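Local coordinates for Slr0280 protein (Synechocystis sp., PDB 5H3K) that is of unknown function but carries a phosphodiester glycosidase (NAGPA-type) domain, so it may cleave sugar-phosphodiester bonds, at residues G84-D92 with Q173-Q181. Numbering follows the deposited sequence.
Sequences GAMQFLGLD and QPAFWQVSQ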
ATOM      1  N   GLY A  84      -7.443  12.661   3.541  1.00  6.46           N
ATOM      2  CA  GLY A  84      -8.853  12.549   3.199  1.00  7.20           C
ATOM      3  C   GLY A  84      -9.457  13.897   2.851  1.00  9.72           C
ATOM      4  O   GLY A  84     -10.204  14.020   1.876  1.00  9.70           O
ATOM      5  N   ALA A  85      -9.121  14.923   3.630  1.00  7.77           N
ATOM      6  CA  ALA A  85      -9.614  16.271   3.343  1.00  8.00           C
ATOM      7  C   ALA A  85      -9.078  16.737   1.995  1.00 12.24           C
ATOM      8  O   ALA A  85      -9.789  17.380   1.216  1.00 10.92           O
ATOM      9  CB  ALA A  85      -9.211  17.241   4.445  1.00  9.98           C
ATOM     10  N   MET A  86      -7.820  16.398   1.722  1.00  9.83           N
ATOM     11  CA  MET A  86      -7.175  16.765   0.474  1.00  9.98           C
ATOM     12  C   MET A  86      -7.915  16.156  -0.708  1.00 12.73           C
ATOM     13  O   MET A  86      -8.207  16.840  -1.696  1.00 11.55           O
ATOM     14  CB  MET A  86      -5.718  16.300   0.481  1.00  8.94           C
ATOM     15  CG  MET A  86      -4.936  16.725  -0.756  1.00 12.43           C
ATOM     16  SD  MET A  86      -3.223  16.155  -0.730  1.00 15.65           S
ATOM     17  CE  MET A  86      -3.464  14.372  -0.867  1.00 20.67           C
ATOM     18  N   GLN A  87      -8.257  14.877  -0.591  1.00  9.85           N
ATOM     19  CA  GLN A  87      -8.787  14.144  -1.734  1.00 10.52           C
ATOM     20  C   GLN A  87     -10.277  14.267  -1.942  1.00 10.88           C
ATOM     21  O   GLN A  87     -10.751  14.131  -3.066  1.00 13.23           O
ATOM     22  CB  GLN A  87      -8.379  12.676  -1.661  1.00  7.78           C
ATOM     23  CG  GLN A  87      -6.930  12.504  -2.032  1.00 12.93           C
ATOM     24  CD  GLN A  87      -6.488  11.079  -1.996  1.00 18.47           C
ATOM     25  OE1 GLN A  87      -7.220  10.168  -2.402  1.00 23.92           O
ATOM     26  NE2 GLN A  87      -5.283  10.863  -1.506  1.00 19.64           N
ATOM     27  N   PHE A  88     -11.015  14.530  -0.875  1.00 11.23           N
ATOM     28  CA  PHE A  88     -12.469  14.552  -0.974  1.00  9.71           C
ATOM     29  C   PHE A  88     -13.095  15.928  -0.778  1.00 10.91           C
ATOM     30  O   PHE A  88     -14.253  16.137  -1.143  1.00 13.82           O
ATOM     31  CB  PHE A  88     -13.069  13.508  -0.033  1.00  9.05           C
ATOM     32  CG  PHE A  88     -12.778  12.087  -0.456  1.00  9.93           C
ATOM     33  CD1 PHE A  88     -13.609  11.429  -1.356  1.00 13.14           C
ATOM     34  CD2 PHE A  88     -11.669  11.414   0.037  1.00  9.43           C
ATOM     35  CE1 PHE A  88     -13.346  10.118  -1.741  1.00 15.51           C
ATOM     36  CE2 PHE A  88     -11.397  10.113  -0.342  1.00 12.16           C
ATOM     37  CZ  PHE A  88     -12.237   9.459  -1.238  1.00 13.06           C
ATOM     38  N   LEU A  89     -12.335  16.873  -0.230  1.00 10.76           N
ATOM     39  CA  LEU A  89     -12.800  18.261  -0.149  1.00 11.59           C
ATOM     40  C   LEU A  89     -12.085  19.154  -1.159  1.00 11.45           C
ATOM     41  O   LEU A  89     -12.637  20.169  -1.586  1.00 11.65           O
ATOM     42  CB  LEU A  89     -12.628  18.841   1.252  1.00 13.32           C
ATOM     43  CG  LEU A  89     -13.242  18.100   2.434  1.00 15.83           C
ATOM     44  CD1 LEU A  89     -13.239  19.007   3.647  1.00 17.57           C
ATOM     45  CD2 LEU A  89     -14.649  17.613   2.113  1.00 20.74           C
ATOM     46  N   GLY A  90     -10.859  18.781  -1.527  1.00  8.32           N
ATOM     47  CA  GLY A  90     -10.040  19.578  -2.421  1.00  9.49           C
ATOM     48  C   GLY A  90      -9.106  20.569  -1.737  1.00 13.40           C
ATOM     49  O   GLY A  90      -8.644  21.513  -2.371  1.00 12.68           O
ATOM     50  N   LEU A  91      -8.813  20.361  -0.455  1.00 10.14           N
ATOM     51  CA  LEU A  91      -7.833  21.213   0.228  1.00 11.81           C
ATOM     52  C   LEU A  91      -6.438  21.016  -0.348  1.00 13.51           C
ATOM     53  O   LEU A  91      -5.962  19.887  -0.444  1.00 15.39           O
ATOM     54  CB  LEU A  91      -7.755  20.892   1.719  1.00 12.15           C
ATOM     55  CG  LEU A  91      -8.964  20.969   2.640  1.00 15.74           C
ATOM     56  CD1 LEU A  91      -8.492  20.992   4.100  1.00 14.65           C
ATOM     57  CD2 LEU A  91      -9.865  22.157   2.333  1.00 17.14           C
ATOM     58  N   ASP A  92      -5.773  22.102  -0.726  1.00  9.91           N
ATOM     59  CA  ASP A  92      -4.381  22.010  -1.164  1.00 13.01           C
ATOM     60  C   ASP A  92      -3.530  22.052   0.098  1.00 14.43           C
ATOM     61  O   ASP A  92      -3.533  23.055   0.809  1.00 13.67           O
ATOM     62  CB  ASP A  92      -4.034  23.182  -2.095  1.00 16.97           C
ATOM     63  CG  ASP A  92      -2.645  23.057  -2.742  1.00 25.44           C
ATOM     64  OD1 ASP A  92      -1.991  21.990  -2.629  1.00 22.66           O
ATOM     65  OD2 ASP A  92      -2.212  24.037  -3.399  1.00 27.16           O
ATOM     66  N   GLN A 173     -19.699  30.328  -4.990  1.00 13.14           N
ATOM     67  CA  GLN A 173     -19.218  30.095  -3.629  1.00 16.61           C
ATOM     68  C   GLN A 173     -18.155  29.005  -3.698  1.00 15.79           C
ATOM     69  O   GLN A 173     -18.077  28.276  -4.701  1.00 11.83           O
ATOM     70  CB  GLN A 173     -20.359  29.620  -2.717  1.00 12.11           C
ATOM     71  CG  GLN A 173     -21.529  30.594  -2.564  1.00 14.14           C
ATOM     72  CD  GLN A 173     -21.143  31.846  -1.794  1.00 16.46           C
ATOM     73  OE1 GLN A 173     -20.220  31.819  -0.977  1.00 17.05           O
ATOM     74  NE2 GLN A 173     -21.852  32.946  -2.043  1.00 15.70           N
ATOM     75  N   PRO A 174     -17.335  28.887  -2.644  1.00 15.89           N
ATOM     76  CA  PRO A 174     -16.411  27.749  -2.571  1.00 13.46           C
ATOM     77  C   PRO A 174     -17.185  26.441  -2.663  1.00 12.84           C
ATOM     78  O   PRO A 174     -18.361  26.386  -2.276  1.00 13.07           O
ATOM     79  CB  PRO A 174     -15.799  27.891  -1.177  1.00 11.22           C
ATOM     80  CG  PRO A 174     -15.844  29.366  -0.904  1.00 16.74           C
ATOM     81  CD  PRO A 174     -17.170  29.813  -1.509  1.00 15.64           C
ATOM     82  N   ALA A 175     -16.538  25.400  -3.172  1.00 11.87           N
ATOM     83  CA  ALA A 175     -17.212  24.126  -3.353  1.00 11.29           C
ATOM     84  C   ALA A 175     -16.256  22.972  -3.095  1.00 11.16           C
ATOM     85  O   ALA A 175     -15.100  23.020  -3.498  1.00 10.24           O
ATOM     86  CB  ALA A 175     -17.794  24.032  -4.765  1.00 11.77           C
ATOM     87  N   PHE A 176     -16.737  21.945  -2.409  1.00  9.20           N
ATOM     88  CA  PHE A 176     -15.946  20.732  -2.241  1.00  9.95           C
ATOM     89  C   PHE A 176     -15.816  20.027  -3.587  1.00 12.33           C
ATOM     90  O   PHE A 176     -16.744  20.047  -4.398  1.00 13.74           O
ATOM     91  CB  PHE A 176     -16.624  19.813  -1.244  1.00 10.87           C
ATOM     92  CG  PHE A 176     -16.847  20.444   0.098  1.00 11.11           C
ATOM     93  CD1 PHE A 176     -15.826  21.151   0.718  1.00 14.66           C
ATOM     94  CD2 PHE A 176     -18.078  20.353   0.727  1.00 16.30           C
ATOM     95  CE1 PHE A 176     -16.017  21.738   1.966  1.00 14.21           C
ATOM     96  CE2 PHE A 176     -18.282  20.937   1.983  1.00 20.40           C
ATOM     97  CZ  PHE A 176     -17.249  21.630   2.597  1.00 15.27           C
ATOM     98  N   TRP A 177     -14.672  19.400  -3.827  1.00  9.13           N
ATOM     99  CA  TRP A 177     -14.470  18.688  -5.080  1.00  9.41           C
ATOM    100  C   TRP A 177     -13.485  17.539  -4.909  1.00 12.96           C
ATOM    101  O   TRP A 177     -12.717  17.500  -3.939  1.00  9.34           O
ATOM    102  CB  TRP A 177     -13.996  19.659  -6.176  1.00 11.24           C
ATOM    103  CG  TRP A 177     -12.752  20.400  -5.787  1.00  9.41           C
ATOM    104  CD1 TRP A 177     -12.677  21.571  -5.070  1.00 10.00           C
ATOM    105  CD2 TRP A 177     -11.403  20.010  -6.068  1.00 10.91           C
ATOM    106  NE1 TRP A 177     -11.357  21.934  -4.902  1.00 12.83           N
ATOM    107  CE2 TRP A 177     -10.564  21.002  -5.502  1.00 12.14           C
ATOM    108  CE3 TRP A 177     -10.829  18.930  -6.744  1.00 11.58           C
ATOM    109  CZ2 TRP A 177      -9.170  20.928  -5.597  1.00 13.78           C
ATOM    110  CZ3 TRP A 177      -9.443  18.864  -6.831  1.00 15.73           C
ATOM    111  CH2 TRP A 177      -8.630  19.857  -6.256  1.00 15.44           C
ATOM    112  N   GLN A 178     -13.523  16.599  -5.853  1.00 10.38           N
ATOM    113  CA  GLN A 178     -12.565  15.508  -5.897  1.00 10.10           C
ATOM    114  C   GLN A 178     -12.255  15.191  -7.354  1.00 11.26           C
ATOM    115  O   GLN A 178     -12.988  15.616  -8.261  1.00  8.48           O
ATOM    116  CB  GLN A 178     -13.134  14.276  -5.189  1.00 13.21           C
ATOM    117  CG  GLN A 178     -14.445  13.781  -5.775  1.00 12.20           C
ATOM    118  CD  GLN A 178     -15.074  12.646  -4.964  1.00 19.32           C
ATOM    119  OE1 GLN A 178     -14.935  11.470  -5.306  1.00 21.33           O
ATOM    120  NE2 GLN A 178     -15.771  13.001  -3.890  1.00 18.37           N
ATOM    121  N   VAL A 179     -11.160  14.469  -7.586  1.00 12.09           N
ATOM    122  CA  VAL A 179     -10.759  14.117  -8.943  1.00  9.45           C
ATOM    123  C   VAL A 179     -10.256  12.680  -8.981  1.00  9.71           C
ATOM    124  O   VAL A 179      -9.529  12.256  -8.089  1.00 11.82           O
ATOM    125  CB  VAL A 179      -9.709  15.128  -9.519  1.00 12.08           C
ATOM    126  CG1 VAL A 179      -8.545  15.331  -8.554  1.00 14.27           C
ATOM    127  CG2 VAL A 179      -9.212  14.691 -10.908  1.00 10.49           C
ATOM    128  N   SER A 180     -10.683  11.920  -9.990  1.00  8.97           N
ATOM    129  CA  SER A 180     -10.207  10.547 -10.189  1.00  8.67           C
ATOM    130  C   SER A 180      -9.783  10.343 -11.653  1.00  9.14           C
ATOM    131  O   SER A 180     -10.388  10.913 -12.556  1.00  8.25           O
ATOM    132  CB  SER A 180     -11.304   9.551  -9.793  1.00  9.37           C
ATOM    133  OG  SER A 180     -10.921   8.210 -10.088  1.00 15.32           O
ATOM    134  N   GLN A 181      -8.738   9.549 -11.884  1.00  6.20           N
ATOM    135  CA  GLN A 181      -8.281   9.272 -13.244  1.00  5.95           C
ATOM    136  C   GLN A 181      -7.895   7.813 -13.426  1.00  6.88           C
ATOM    137  O   GLN A 181      -7.199   7.228 -12.588  1.00  6.77           O
ATOM    138  CB  GLN A 181      -7.102  10.167 -13.634  1.00  6.49           C
ATOM    139  CG  GLN A 181      -6.570   9.900 -15.062  1.00  6.72           C
ATOM    140  CD  GLN A 181      -5.612  10.968 -15.548  1.00 10.21           C
ATOM    141  OE1 GLN A 181      -5.324  11.927 -14.836  1.00 15.10           O
ATOM    142  NE2 GLN A 181      -5.110  10.806 -16.766  1.00  9.98           N
TER
HETATM  143  O   HOH W   1      -9.623  16.948  -4.070  1.00 19.47           O
HETATM  144  O   HOH W   2      -9.477  13.731  -5.370  1.00 15.15           O
HETATM  145  O   HOH W   3     -16.143  15.779  -3.295  1.00 15.52           O
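Gly-90 CA sits over one face of the Trp-177 indole, toward its rim, 3.8 Å from the centroid of the six-membered ring, a CH-pi contact. The indole gets there because CG of Trp-177 sits between the backbone N and the carbonyl carbon (chi1 56°), which folds the ring back toward Gly-90. Gly-90, the first residue to leave helical backbone angles, has a positive phi, and a side chain here would collide with Trp-177 NE1. One direct hydrogen bond joins the backbones: Trp-177 N reaches Leu-89 O at 3.1 Å, approaching from above the carbonyl plane. Beside it, Leu-89 CD2 rests over one face of the Phe-176 ring, 4.3 Å from its centroid; Trp-106 also meets this ring. The axes of segments 84-89 and 177-181 cross at 88°. The helix follows strand 75-81 of a mixed sheet; strand 177-182 is an outermost strand of a four-stranded antiparallel sheet, and Trp-177 also touches strand 247-253 of a second, consistent with a beta sandwich. Replacing Trp-177 with an alanine would probably leave Gly-90 without its aromatic floor and open a gap toward Val-250 and Thr-252. Farther along, the Gln-178 amide stands nearly perpendicular (89°) to the Phe-88 ring, with NE2 3.7 Å from CD1 at the ring edge. Water bridges this NE2 to Phe-88 O, and a second water, accepting from Val-179 N, also lies 2.7 Å from Gln-87 O.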